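Local structure of beta-N-acetylhexosaminidase (Streptomyces plicatus, 1JAK) at residues 391-394 and 398-401; 443-448 and 467-472. The protein probably catalyses, as a family 20 glycoside hydrolase, substrate-assisted removal of terminal beta-linked N-acetylhexosamine residues, and is bound here to an isofagomine-type inhibitor. All coordinates share one frame; numbering follows the deposited sequence.

Overall arrangement
Both contacts belong to the catalytic alpha/beta barrel, with centres about 6 Å apart. Along the chain contact 1 comes first: strand 389-392 runs out into the loop that carries residues 398-401. Contact 2 follows, setting the neighbouring strand, 440-447, against helix 465-474. The two meet through polar and apolar groups alike: Thr398 OG1 lies 2.8 Å from Glu444 O and Leu400 N 2.9 Å from Pro446 O, both probable hydrogen bonds, while the rings of Tyr399 and Trp448 pack together. Adjacent strands and the loop between them thus bring Tyr399, Asp401 and Trp448 onto one inhibitor, at the carboxyl ends of the barrel strands.

Contact 1: residues 391-394 and 398-401; sequences ILSP and TYLD. With IFG ((2R,3R,4S,5R)-2-acetamido-3,4-dihydroxy-5-hydroxymethyl-piperidine), chain F.
Thr398 N donates to Pro394 O over 2.9 Å, with an N-H...O angle of 157°, and this backbone bond closes a five-residue turn just after strand 389-392. The Thr398 hydroxyl packs against the end of the strand: OG1 lies 3.1 Å from Ser393 CA. It gets there because it sits between the backbone N and the carbonyl carbon (chi1 70°), and it bonds to Glu444 O on the next strand. Ser393 OG turns to Gln365 instead, so the two hydroxyls use different partners.

Tyr399 carries the contact toward the pocket. Its CE1 comes within 3.2 Å of Ser393 O, which lies oblique to the ring, while Pro446 and Trp367 also touch the ring. At the far end Tyr399 OH donates to the acetamido oxygen O7 of the inhibitor, 2.7 Å away, and O7 lies near the plane of the ring, at its edge. Two residues on, Asp401 OD2 accepts a hydrogen bond from the hydroxymethyl oxygen O6 at 2.6 Å.

A phenylalanine in place of Tyr399 would probably leave O7 without this donor and the acetamido group less firmly held against rotation. The inhibitor is also hydrogen-bonded to Asp319, Glu320, Trp414, Arg168 and Glu450. In family 20 enzymes the substrate's own acetamido oxygen attacks the anomeric carbon, so a hydroxyl donor fixed on O7 is consistent with Tyr399 orienting that group for attack.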
ATOM      1  N   ILE A 391      -5.840   4.807 -11.365  1.00  9.06           N
ATOM      2  CA  ILE A 391      -4.859   4.319 -10.399  1.00  8.22           C
ATOM      3  C   ILE A 391      -4.000   3.378 -11.235  1.00  7.88           C
ATOM      4  O   ILE A 391      -4.507   2.397 -11.780  1.00  9.25           O
ATOM      5  CB  ILE A 391      -5.522   3.512  -9.271  1.00  8.19           C
ATOM      6  CG1 ILE A 391      -6.425   4.423  -8.435  1.00  7.55           C
ATOM      7  CG2 ILE A 391      -4.451   2.864  -8.403  1.00  7.45           C
ATOM      8  CD1 ILE A 391      -7.422   3.665  -7.579  1.00  8.90           C
ATOM      9  N   LEU A 392      -2.710   3.668 -11.349  1.00  6.94           N
ATOM     10  CA  LEU A 392      -1.837   2.834 -12.166  1.00  7.46           C
ATOM     11  C   LEU A 392      -1.049   1.777 -11.405  1.00  7.89           C
ATOM     12  O   LEU A 392      -0.287   2.098 -10.499  1.00  7.67           O
ATOM     13  CB  LEU A 392      -0.860   3.716 -12.952  1.00  8.19           C
ATOM     14  CG  LEU A 392      -1.495   4.762 -13.876  1.00  8.92           C
ATOM     15  CD1 LEU A 392      -0.395   5.541 -14.584  1.00 10.81           C
ATOM     16  CD2 LEU A 392      -2.405   4.080 -14.892  1.00 10.70           C
ATOM     17  N   SER A 393      -1.248   0.516 -11.785  1.00  7.77           N
ATOM     18  CA  SER A 393      -0.540  -0.613 -11.182  1.00  7.14           C
ATOM     19  C   SER A 393      -0.361  -1.686 -12.262  1.00  7.67           C
ATOM     20  O   SER A 393      -0.924  -2.779 -12.170  1.00  8.36           O
ATOM     21  CB  SER A 393      -1.327  -1.183  -9.989  1.00  7.66           C
ATOM     22  OG  SER A 393      -2.568  -1.739 -10.394  1.00  7.85           O
ATOM     23  N   PRO A 394       0.438  -1.382 -13.300  1.00  8.00           N
ATOM     24  CA  PRO A 394       0.700  -2.304 -14.412  1.00  7.12           C
ATOM     25  C   PRO A 394       1.224  -3.647 -13.913  1.00  7.88           C
ATOM     26  O   PRO A 394       2.136  -3.695 -13.089  1.00  6.92           O
ATOM     27  CB  PRO A 394       1.740  -1.559 -15.252  1.00  6.70           C
ATOM     28  CG  PRO A 394       1.479  -0.101 -14.920  1.00  7.56           C
ATOM     29  CD  PRO A 394       1.247  -0.158 -13.434  1.00  6.85           C
ATOM     30  N   THR A 398       4.359  -3.047 -11.363  1.00  7.04           N
ATOM     31  CA  THR A 398       4.184  -2.992  -9.914  1.00  5.84           C
ATOM     32  C   THR A 398       3.527  -4.173  -9.205  1.00  6.55           C
ATOM     33  O   THR A 398       3.196  -4.073  -8.021  1.00  5.85           O
ATOM     34  CB  THR A 398       3.427  -1.711  -9.515  1.00  8.22           C
ATOM     35  OG1 THR A 398       2.061  -1.805  -9.939  1.00 10.23           O
ATOM     36  CG2 THR A 398       4.070  -0.492 -10.170  1.00  9.70           C
ATOM     37  N   TYR A 399       3.320  -5.279  -9.914  1.00  5.44           N
ATOM     38  CA  TYR A 399       2.753  -6.468  -9.287  1.00  6.03           C
ATOM     39  C   TYR A 399       3.926  -7.136  -8.570  1.00  6.83           C
ATOM     40  O   TYR A 399       4.803  -7.729  -9.205  1.00  7.76           O
ATOM     41  CB  TYR A 399       2.151  -7.389 -10.355  1.00  5.23           C
ATOM     42  CG  TYR A 399       0.674  -7.154 -10.581  1.00  5.80           C
ATOM     43  CD1 TYR A 399       0.131  -5.869 -10.509  1.00  5.10           C
ATOM     44  CD2 TYR A 399      -0.188  -8.219 -10.847  1.00  6.17           C
ATOM     45  CE1 TYR A 399      -1.233  -5.652 -10.686  1.00  5.79           C
ATOM     46  CE2 TYR A 399      -1.556  -8.014 -11.027  1.00  6.19           C
ATOM     47  CZ  TYR A 399      -2.069  -6.727 -10.940  1.00  5.90           C
ATOM     48  OH  TYR A 399      -3.418  -6.515 -11.073  1.00  6.06           O
ATOM     49  N   LEU A 400       3.947  -7.022  -7.244  1.00  6.65           N
ATOM     50  CA  LEU A 400       5.041  -7.564  -6.448  1.00  6.35           C
ATOM     51  C   LEU A 400       5.131  -9.086  -6.382  1.00  6.04           C
ATOM     52  O   LEU A 400       6.118  -9.624  -5.884  1.00  7.46           O
ATOM     53  CB  LEU A 400       4.986  -6.971  -5.035  1.00  6.69           C
ATOM     54  CG  LEU A 400       5.047  -5.439  -5.014  1.00  7.02           C
ATOM     55  CD1 LEU A 400       4.733  -4.930  -3.615  1.00  7.48           C
ATOM     56  CD2 LEU A 400       6.431  -4.957  -5.460  1.00  7.04           C
ATOM     57  N   ASP A 401       4.109  -9.778  -6.878  1.00  6.53           N
ATOM     58  CA  ASP A 401       4.126 -11.237  -6.889  1.00  7.08           C
ATOM     59  C   ASP A 401       4.820 -11.756  -8.145  1.00  6.21           C
ATOM     60  O   ASP A 401       5.059 -12.956  -8.272  1.00  7.31           O
ATOM     61  CB  ASP A 401       2.697 -11.792  -6.836  1.00  6.67           C
ATOM     62  CG  ASP A 401       1.879 -11.407  -8.056  1.00  7.45           C
ATOM     63  OD1 ASP A 401       1.865 -10.211  -8.408  1.00  7.56           O
ATOM     64  OD2 ASP A 401       1.243 -12.296  -8.659  1.00  7.19           O
TER
HETATM   65  N1  IFG F 601      -4.650 -11.370 -11.809  1.00  7.82           N
HETATM   66  C2  IFG F 601      -5.708 -11.413 -10.767  1.00  7.93           C
HETATM   67  C3  IFG F 601      -5.194 -11.577  -9.279  1.00  7.19           C
HETATM   68  C4  IFG F 601      -3.992 -12.534  -9.137  1.00  7.77           C
HETATM   69  C5  IFG F 601      -2.907 -12.100 -10.126  1.00  7.32           C
HETATM   70  C6  IFG F 601      -1.618 -12.913 -10.085  1.00  7.71           C
HETATM   71  C7  IFG F 601      -5.950  -8.966 -10.880  1.00  7.39           C
HETATM   72  C8  IFG F 601      -6.707  -7.665 -10.939  1.00  6.95           C
HETATM   73  C9  IFG F 601      -3.395 -12.103 -11.581  1.00  6.67           C
HETATM   74  N2  IFG F 601      -6.545 -10.196 -10.863  1.00  6.65           N
HETATM   75  O7  IFG F 601      -4.730  -8.885 -10.863  1.00  6.85           O
HETATM   76  O3  IFG F 601      -6.263 -12.035  -8.461  1.00  6.78           O
HETATM   77  O4  IFG F 601      -4.418 -13.856  -9.464  1.00  9.48           O
HETATM   78  O6  IFG F 601      -0.524 -12.177 -10.621  1.00  6.35           O

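Contact 2: residues 443-448 and 467-472; sequences VEAPLW and PGVAEL. With IFG ((2R,3R,4S,5R)-2-acetamido-3,4-dihydroxy-5-hydroxymethyl-piperidine), chain F.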
ATOM      1  N   VAL A 443      -0.528   5.717  -7.982  1.00  7.53           N
ATOM      2  CA  VAL A 443      -0.077   4.366  -8.276  1.00  7.42           C
ATOM      3  C   VAL A 443      -0.339   3.402  -7.127  1.00  7.21           C
ATOM      4  O   VAL A 443      -0.645   3.815  -6.012  1.00  7.94           O
ATOM      5  CB  VAL A 443       1.439   4.363  -8.556  1.00  7.67           C
ATOM      6  CG1 VAL A 443       1.761   5.325  -9.692  1.00 10.15           C
ATOM      7  CG2 VAL A 443       2.205   4.777  -7.291  1.00  8.41           C
ATOM      8  N   GLU A 444      -0.210   2.111  -7.411  1.00  7.47           N
ATOM      9  CA  GLU A 444      -0.395   1.089  -6.394  1.00  6.58           C
ATOM     10  C   GLU A 444       0.510  -0.096  -6.686  1.00  8.54           C
ATOM     11  O   GLU A 444       0.778  -0.409  -7.845  1.00  8.66           O
ATOM     12  CB  GLU A 444      -1.851   0.613  -6.341  1.00  7.98           C
ATOM     13  CG  GLU A 444      -2.085  -0.458  -5.276  1.00  7.62           C
ATOM     14  CD  GLU A 444      -3.555  -0.729  -5.003  1.00 10.29           C
ATOM     15  OE1 GLU A 444      -4.279   0.220  -4.637  1.00 11.86           O
ATOM     16  OE2 GLU A 444      -3.984  -1.893  -5.148  1.00  9.73           O
ATOM     17  N   ALA A 445       0.987  -0.740  -5.625  1.00  7.27           N
ATOM     18  CA  ALA A 445       1.842  -1.918  -5.748  1.00  8.22           C
ATOM     19  C   ALA A 445       1.107  -3.090  -5.100  1.00  8.73           C
ATOM     20  O   ALA A 445       1.132  -3.248  -3.881  1.00  8.02           O
ATOM     21  CB  ALA A 445       3.172  -1.679  -5.043  1.00  9.97           C
ATOM     22  N   PRO A 446       0.429  -3.919  -5.910  1.00  6.96           N
ATOM     23  CA  PRO A 446      -0.302  -5.065  -5.353  1.00  6.97           C
ATOM     24  C   PRO A 446       0.585  -6.276  -5.098  1.00  7.24           C
ATOM     25  O   PRO A 446       1.468  -6.587  -5.898  1.00  7.23           O
ATOM     26  CB  PRO A 446      -1.350  -5.377  -6.428  1.00  7.16           C
ATOM     27  CG  PRO A 446      -1.422  -4.109  -7.260  1.00  6.36           C
ATOM     28  CD  PRO A 446       0.011  -3.668  -7.298  1.00  7.45           C
ATOM     29  N   LEU A 447       0.343  -6.956  -3.982  1.00  6.40           N
ATOM     30  CA  LEU A 447       1.088  -8.165  -3.653  1.00  5.99           C
ATOM     31  C   LEU A 447       0.083  -9.308  -3.556  1.00  6.69           C
ATOM     32  O   LEU A 447      -0.618  -9.456  -2.550  1.00  5.89           O
ATOM     33  CB  LEU A 447       1.846  -8.012  -2.325  1.00  6.07           C
ATOM     34  CG  LEU A 447       2.663  -9.235  -1.876  1.00  6.44           C
ATOM     35  CD1 LEU A 447       3.602  -9.691  -2.993  1.00  7.10           C
ATOM     36  CD2 LEU A 447       3.461  -8.880  -0.621  1.00  7.95           C
ATOM     37  N   TRP A 448       0.003 -10.098  -4.624  1.00  5.53           N
ATOM     38  CA  TRP A 448      -0.898 -11.242  -4.685  1.00  5.75           C
ATOM     39  C   TRP A 448      -0.245 -12.414  -3.963  1.00  6.03           C
ATOM     40  O   TRP A 448       0.979 -12.546  -3.967  1.00  6.50           O
ATOM     41  CB  TRP A 448      -1.195 -11.579  -6.146  1.00  4.81           C
ATOM     42  CG  TRP A 448      -1.864 -10.432  -6.843  1.00  6.29           C
ATOM     43  CD1 TRP A 448      -1.291  -9.540  -7.706  1.00  6.45           C
ATOM     44  CD2 TRP A 448      -3.227 -10.021  -6.687  1.00  4.66           C
ATOM     45  NE1 TRP A 448      -2.216  -8.598  -8.098  1.00  5.79           N
ATOM     46  CE2 TRP A 448      -3.412  -8.871  -7.487  1.00  4.78           C
ATOM     47  CE3 TRP A 448      -4.310 -10.515  -5.949  1.00  4.52           C
ATOM     48  CZ2 TRP A 448      -4.641  -8.206  -7.571  1.00  4.30           C
ATOM     49  CZ3 TRP A 448      -5.534  -9.856  -6.033  1.00  5.97           C
ATOM     50  CH2 TRP A 448      -5.687  -8.712  -6.840  1.00  4.28           C
ATOM     51  N   PRO A 467       9.789   0.186  -2.384  1.00  8.36           N
ATOM     52  CA  PRO A 467      10.168   1.599  -2.246  1.00  8.77           C
ATOM     53  C   PRO A 467      10.074   2.361  -3.569  1.00  8.77           C
ATOM     54  O   PRO A 467       9.734   3.546  -3.595  1.00  9.29           O
ATOM     55  CB  PRO A 467      11.611   1.531  -1.738  1.00  9.18           C
ATOM     56  CG  PRO A 467      11.679   0.205  -1.043  1.00 10.98           C
ATOM     57  CD  PRO A 467      10.888  -0.697  -1.957  1.00  9.12           C
ATOM     58  N   GLY A 468      10.383   1.671  -4.662  1.00  7.64           N
ATOM     59  CA  GLY A 468      10.347   2.292  -5.975  1.00  7.90           C
ATOM     60  C   GLY A 468       8.972   2.779  -6.387  1.00  7.26           C
ATOM     61  O   GLY A 468       8.835   3.876  -6.930  1.00  8.07           O
ATOM     62  N   VAL A 469       7.946   1.970  -6.141  1.00  7.13           N
ATOM     63  CA  VAL A 469       6.591   2.367  -6.505  1.00  7.04           C
ATOM     64  C   VAL A 469       6.151   3.541  -5.630  1.00  7.67           C
ATOM     65  O   VAL A 469       5.406   4.418  -6.073  1.00  8.47           O
ATOM     66  CB  VAL A 469       5.606   1.199  -6.350  1.00  6.88           C
ATOM     67  CG1 VAL A 469       4.220   1.613  -6.842  1.00  8.68           C
ATOM     68  CG2 VAL A 469       6.116  -0.005  -7.140  1.00  6.52           C
ATOM     69  N   ALA A 470       6.621   3.558  -4.386  1.00  7.26           N
ATOM     70  CA  ALA A 470       6.293   4.647  -3.476  1.00  7.09           C
ATOM     71  C   ALA A 470       6.889   5.938  -4.030  1.00  7.50           C
ATOM     72  O   ALA A 470       6.261   6.998  -3.973  1.00  7.56           O
ATOM     73  CB  ALA A 470       6.856   4.361  -2.085  1.00  6.88           C
ATOM     74  N   GLU A 471       8.101   5.850  -4.570  1.00  8.28           N
ATOM     75  CA  GLU A 471       8.747   7.028  -5.137  1.00  8.15           C
ATOM     76  C   GLU A 471       7.967   7.549  -6.338  1.00  8.83           C
ATOM     77  O   GLU A 471       7.792   8.756  -6.496  1.00  8.98           O
ATOM     78  CB  GLU A 471      10.190   6.727  -5.556  1.00  8.83           C
ATOM     79  CG  GLU A 471      10.851   7.911  -6.269  1.00  8.86           C
ATOM     80  CD  GLU A 471      12.348   7.988  -6.044  1.00  9.91           C
ATOM     81  OE1 GLU A 471      12.781   7.815  -4.884  1.00  8.84           O
ATOM     82  OE2 GLU A 471      13.091   8.239  -7.018  1.00 10.63           O
ATOM     83  N   LEU A 472       7.494   6.644  -7.190  1.00  7.80           N
ATOM     84  CA  LEU A 472       6.727   7.065  -8.357  1.00  7.94           C
ATOM     85  C   LEU A 472       5.488   7.831  -7.912  1.00  8.90           C
ATOM     86  O   LEU A 472       5.066   8.783  -8.566  1.00  9.51           O
ATOM     87  CB  LEU A 472       6.316   5.851  -9.198  1.00  8.41           C
ATOM     88  CG  LEU A 472       7.460   5.076  -9.854  1.00 10.78           C
ATOM     89  CD1 LEU A 472       6.889   3.916 -10.660  1.00 11.76           C
ATOM     90  CD2 LEU A 472       8.259   5.999 -10.760  1.00 13.22           C
TER
HETATM   91  N1  IFG F 601      -4.650 -11.370 -11.809  1.00  7.82           N
HETATM   92  C2  IFG F 601      -5.708 -11.413 -10.767  1.00  7.93           C
HETATM   93  C3  IFG F 601      -5.194 -11.577  -9.279  1.00  7.19           C
HETATM   94  C4  IFG F 601      -3.992 -12.534  -9.137  1.00  7.77           C
HETATM   95  C5  IFG F 601      -2.907 -12.100 -10.126  1.00  7.32           C
HETATM   96  C6  IFG F 601      -1.618 -12.913 -10.085  1.00  7.71           C
HETATM   97  C7  IFG F 601      -5.950  -8.966 -10.880  1.00  7.39           C
HETATM   98  C8  IFG F 601      -6.707  -7.665 -10.939  1.00  6.95           C
HETATM   99  C9  IFG F 601      -3.395 -12.103 -11.581  1.00  6.67           C
HETATM  100  N2  IFG F 601      -6.545 -10.196 -10.863  1.00  6.65           N
HETATM  101  O7  IFG F 601      -4.730  -8.885 -10.863  1.00  6.85           O
HETATM  102  O3  IFG F 601      -6.263 -12.035  -8.461  1.00  6.78           O
HETATM  103  O4  IFG F 601      -4.418 -13.856  -9.464  1.00  9.48           O
HETATM  104  O6  IFG F 601      -0.524 -12.177 -10.621  1.00  6.35           O
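Val443 leans on the helix with one methyl: CG2 reaches Val469 O at 3.4 Å and Val469 CG1 at 3.8 Å. The two valines pass side by side, pointing opposite ways; Val443 CG2 touches both backbone and side chain of Val469. With Val443 CG1 anti to the carbonyl carbon (chi1 -56°), CG2 falls between the backbone N and the carbonyl carbon, and this is the branch that meets the helix.

At Glu444 the direction reverses. The side chain leaves the helix, and its carboxylate is held by Ser161 on the adjacent strand and His192 on the one beyond; only the backbone is near Val469, with Glu444 C 4.1 Å from CG1.

Ala445 faces the helix again. Its CB meets both methyls of Val469, CG1 at 3.9 Å and CG2 at 4.0 Å, so that a single methyl lies against the fork of the valine. Val469 CG1 is trans to its backbone N (chi1 -176°), a setting that puts this branch against both Val443 and Ala445. Tyr188 and Thr398 also touch Val469, making it a small apolar junction.

Beyond Pro446 and Leu447 the segment leaves the helix and ends in Trp448, whose indole underlies the inhibitor. IFG C3 stands 3.4 Å above the ring plane, over its centre, and IFG O3, over the same face, comes 3.3 Å from Trp448 CZ3. His194 meets the indole edge-to-face.

Strand 443-447 and helix 467-472 run nearly antiparallel, at 166° with axes 8.0 Å apart: the pattern of an alpha/beta (TIM) barrel, where a helix layer backs the strands and the sugar pocket lies at the strands' carboxyl ends.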